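Local coordinates for protein ectonucleoside triphosphate diphosphohydrolase 4 (PDB 6WG5) that belongs to the GDA1/CD39 family of nucleoside phosphatases, a branch of the actin-like ATPase clan, at residues D17-A25 against L187-E198. Residues are numbered along the deposited sequence; the frame is centred on the assembly and turned at random.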
# COMPACT_ATOMS: atom_id res chain seq x y z
N ASP A 17 19.90 -18.68 -1.48
CA ASP A 17 20.39 -19.38 -0.30
C ASP A 17 19.53 -19.05 0.92
O ASP A 17 18.56 -19.75 1.20
CB ASP A 17 21.86 -19.02 -0.03
CG ASP A 17 22.43 -19.76 1.16
OD1 ASP A 17 22.13 -20.96 1.32
OD2 ASP A 17 23.19 -19.13 1.94
N LYS A 18 19.89 -17.98 1.64
CA LYS A 18 19.08 -17.56 2.78
C LYS A 18 17.76 -16.95 2.31
O LYS A 18 16.75 -17.03 3.02
CB LYS A 18 19.85 -16.57 3.64
CG LYS A 18 19.43 -16.57 5.11
CD LYS A 18 20.13 -15.48 5.90
CE LYS A 18 19.22 -14.28 6.14
NZ LYS A 18 19.89 -13.20 6.92
N LYS A 19 17.75 -16.32 1.13
CA LYS A 19 16.50 -15.83 0.57
C LYS A 19 15.60 -16.98 0.15
O LYS A 19 14.38 -16.95 0.38
CB LYS A 19 16.77 -14.90 -0.61
CG LYS A 19 17.51 -13.62 -0.26
CD LYS A 19 16.87 -12.41 -0.95
CE LYS A 19 17.89 -11.32 -1.23
NZ LYS A 19 17.24 -10.07 -1.73
N PHE A 20 16.18 -18.01 -0.48
CA PHE A 20 15.39 -19.17 -0.88
C PHE A 20 14.86 -19.92 0.33
O PHE A 20 13.73 -20.43 0.31
CB PHE A 20 16.24 -20.09 -1.76
CG PHE A 20 15.50 -21.30 -2.26
CD1 PHE A 20 15.57 -22.51 -1.59
CD2 PHE A 20 14.72 -21.23 -3.41
CE1 PHE A 20 14.89 -23.62 -2.05
CE2 PHE A 20 14.04 -22.34 -3.87
CZ PHE A 20 14.13 -23.54 -3.19
N GLN A 21 15.65 -20.01 1.40
CA GLN A 21 15.19 -20.69 2.61
C GLN A 21 14.02 -19.93 3.23
O GLN A 21 13.00 -20.53 3.58
CB GLN A 21 16.34 -20.83 3.61
CG GLN A 21 16.07 -21.86 4.69
CD GLN A 21 16.73 -21.51 6.01
OE1 GLN A 21 17.93 -21.24 6.06
NE2 GLN A 21 15.95 -21.52 7.08
N ARG A 22 14.16 -18.62 3.39
CA ARG A 22 13.06 -17.81 3.90
C ARG A 22 11.84 -17.91 2.99
O ARG A 22 10.71 -18.07 3.46
CB ARG A 22 13.49 -16.36 4.07
CG ARG A 22 12.44 -15.47 4.71
CD ARG A 22 13.00 -14.10 5.09
NE ARG A 22 12.07 -13.35 5.94
CZ ARG A 22 11.99 -13.48 7.26
NH1 ARG A 22 12.78 -14.32 7.91
NH2 ARG A 22 11.11 -12.75 7.94
N TYR A 23 12.06 -17.81 1.67
CA TYR A 23 10.98 -18.00 0.71
C TYR A 23 10.33 -19.37 0.90
O TYR A 23 9.10 -19.49 0.87
CB TYR A 23 11.54 -17.84 -0.70
CG TYR A 23 10.65 -18.29 -1.85
CD1 TYR A 23 9.27 -18.21 -1.77
CD2 TYR A 23 11.22 -18.78 -3.02
CE1 TYR A 23 8.47 -18.63 -2.83
CE2 TYR A 23 10.43 -19.20 -4.08
CZ TYR A 23 9.06 -19.11 -3.98
OH TYR A 23 8.29 -19.53 -5.04
N LEU A 24 11.14 -20.40 1.11
CA LEU A 24 10.61 -21.75 1.29
C LEU A 24 9.97 -21.93 2.66
O LEU A 24 8.99 -22.68 2.79
CB LEU A 24 11.73 -22.77 1.08
CG LEU A 24 11.36 -24.25 1.00
CD1 LEU A 24 10.27 -24.51 -0.02
CD2 LEU A 24 12.60 -25.06 0.67
N ALA A 25 10.49 -21.26 3.68
CA ALA A 25 9.95 -21.42 5.03
C ALA A 25 8.54 -20.85 5.13
O ALA A 25 7.64 -21.50 5.69
CB ALA A 25 10.87 -20.74 6.04
N LEU A 187 9.95 -9.70 4.50
CA LEU A 187 11.20 -9.81 3.76
C LEU A 187 12.42 -9.92 4.66
O LEU A 187 13.53 -10.11 4.15
CB LEU A 187 11.36 -8.60 2.83
CG LEU A 187 10.38 -8.50 1.66
CD1 LEU A 187 10.68 -7.26 0.83
CD2 LEU A 187 10.42 -9.73 0.77
N GLY A 188 12.24 -9.80 5.98
CA GLY A 188 13.34 -9.97 6.90
C GLY A 188 14.27 -8.78 7.03
O GLY A 188 15.39 -8.94 7.53
N ARG A 189 13.84 -7.60 6.60
CA ARG A 189 14.72 -6.43 6.59
C ARG A 189 14.90 -5.82 7.97
O ARG A 189 15.76 -4.95 8.14
CB ARG A 189 14.17 -5.38 5.63
CG ARG A 189 13.91 -5.91 4.23
CD ARG A 189 15.16 -6.54 3.63
NE ARG A 189 14.90 -7.14 2.33
CZ ARG A 189 14.99 -6.50 1.17
NH1 ARG A 189 15.33 -5.23 1.14
NH2 ARG A 189 14.74 -7.15 0.04
N PHE A 190 14.12 -6.25 8.96
CA PHE A 190 14.33 -5.84 10.35
C PHE A 190 15.12 -6.88 11.14
O PHE A 190 15.44 -6.63 12.31
CB PHE A 190 12.98 -5.57 11.02
CG PHE A 190 12.15 -4.54 10.31
CD1 PHE A 190 12.72 -3.36 9.87
CD2 PHE A 190 10.81 -4.77 10.06
CE1 PHE A 190 11.96 -2.41 9.22
CE2 PHE A 190 10.05 -3.83 9.40
CZ PHE A 190 10.62 -2.64 8.98
N GLU A 191 15.44 -8.02 10.54
CA GLU A 191 16.41 -8.95 11.11
C GLU A 191 17.81 -8.41 10.84
O GLU A 191 18.21 -8.26 9.69
CB GLU A 191 16.24 -10.34 10.50
CG GLU A 191 15.16 -11.17 11.17
CD GLU A 191 14.61 -12.25 10.26
OE1 GLU A 191 15.37 -12.74 9.39
OE2 GLU A 191 13.42 -12.61 10.40
N HIS A 192 18.54 -8.11 11.91
CA HIS A 192 19.82 -7.42 11.80
C HIS A 192 20.97 -8.38 12.04
O HIS A 192 20.85 -9.35 12.80
CB HIS A 192 19.87 -6.24 12.77
CG HIS A 192 19.05 -5.07 12.34
ND1 HIS A 192 18.50 -4.97 11.08
CD2 HIS A 192 18.67 -3.94 12.99
CE1 HIS A 192 17.83 -3.84 10.97
NE2 HIS A 192 17.91 -3.20 12.12
N ILE A 193 22.10 -8.09 11.39
CA ILE A 193 23.24 -9.00 11.31
C ILE A 193 22.84 -10.15 10.41
O ILE A 193 21.65 -10.39 10.17
CB ILE A 193 23.69 -9.48 12.70
CG1 ILE A 193 23.97 -8.28 13.61
CG2 ILE A 193 24.94 -10.36 12.59
CD1 ILE A 193 24.32 -8.64 15.04
N GLU A 194 23.83 -10.87 9.87
CA GLU A 194 23.61 -11.90 8.87
C GLU A 194 23.14 -11.32 7.55
O GLU A 194 22.64 -12.04 6.69
CB GLU A 194 22.62 -12.96 9.36
CG GLU A 194 22.96 -13.56 10.72
CD GLU A 194 23.65 -14.91 10.63
OE1 GLU A 194 23.51 -15.60 9.60
OE2 GLU A 194 24.34 -15.29 11.61
N ASP A 195 23.29 -10.00 7.38
CA ASP A 195 23.07 -9.35 6.09
C ASP A 195 24.19 -9.64 5.10
O ASP A 195 24.61 -8.77 4.34
CB ASP A 195 22.91 -7.85 6.31
CG ASP A 195 24.07 -7.23 7.08
OD1 ASP A 195 25.23 -7.48 6.71
OD2 ASP A 195 23.81 -6.51 8.07
N ASP A 196 24.67 -10.89 5.08
CA ASP A 196 25.80 -11.25 4.24
C ASP A 196 25.37 -11.34 2.78
O ASP A 196 26.12 -10.96 1.88
CB ASP A 196 26.39 -12.57 4.72
CG ASP A 196 26.53 -12.64 6.23
OD1 ASP A 196 26.55 -11.57 6.88
OD2 ASP A 196 26.62 -13.76 6.77
N ASP A 197 24.16 -11.84 2.53
CA ASP A 197 23.62 -11.91 1.19
C ASP A 197 22.88 -10.64 0.80
O ASP A 197 22.91 -10.25 -0.38
CB ASP A 197 22.67 -13.11 1.07
CG ASP A 197 22.73 -13.78 -0.29
OD1 ASP A 197 23.69 -13.54 -1.05
OD2 ASP A 197 21.81 -14.58 -0.59
N GLU A 198 22.22 -9.99 1.75
CA GLU A 198 21.40 -8.82 1.48
C GLU A 198 22.25 -7.56 1.37
O GLU A 198 23.42 -7.52 1.75
CB GLU A 198 20.34 -8.66 2.58
CG GLU A 198 19.29 -9.76 2.61
CD GLU A 198 18.12 -9.48 1.69
OE1 GLU A 198 17.02 -10.02 1.95
OE2 GLU A 198 18.29 -8.72 0.71
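Lys19, Lys18 and Arg22, three basic residues from the first turns of helix 18-28, reach into the acidic loop 187-198 that joins helix 172-186 to strand 200-203. Lys19 NZ forms a salt bridge with Glu198 OE2 at 3.0 Å, meeting the oxygen from above the carboxylate plane. The bend of Glu198 at chi2 (-88°) turns that carboxylate back toward the helix. Lys18 NZ donates to Glu194 O at 3.0 Å, again from above the carbonyl plane, in a poorly ordered part of the loop. Arg22, in the conformer described, has CG anti to its backbone nitrogen and an extended chain, and lays one guanidinium face over Gly188 CA. Its NH1 makes a tentative salt bridge to Glu191 OE2 (3.1 Å) whose hydrogen bond is weak, 122° at the hydrogen, with guanidinium and carboxylate planes 76° apart. A second hold is the hydrogen bond from NE to Val186 O, in the last turn of helix 172-186, which Gly188 ends with its positive phi in a Schellman motif. Arg189, itself tied to Glu380, adds a second positive charge beside Glu198. Its NH2 stands 4.2 Å from Lys19 NZ, a proximity that the shared carboxylate probably offsets. The N-terminal helix is thus joined to a loop buried at 187-190 and more exposed beyond, chiefly by salt bridges and hydrogen bonds to main-chain carbonyls.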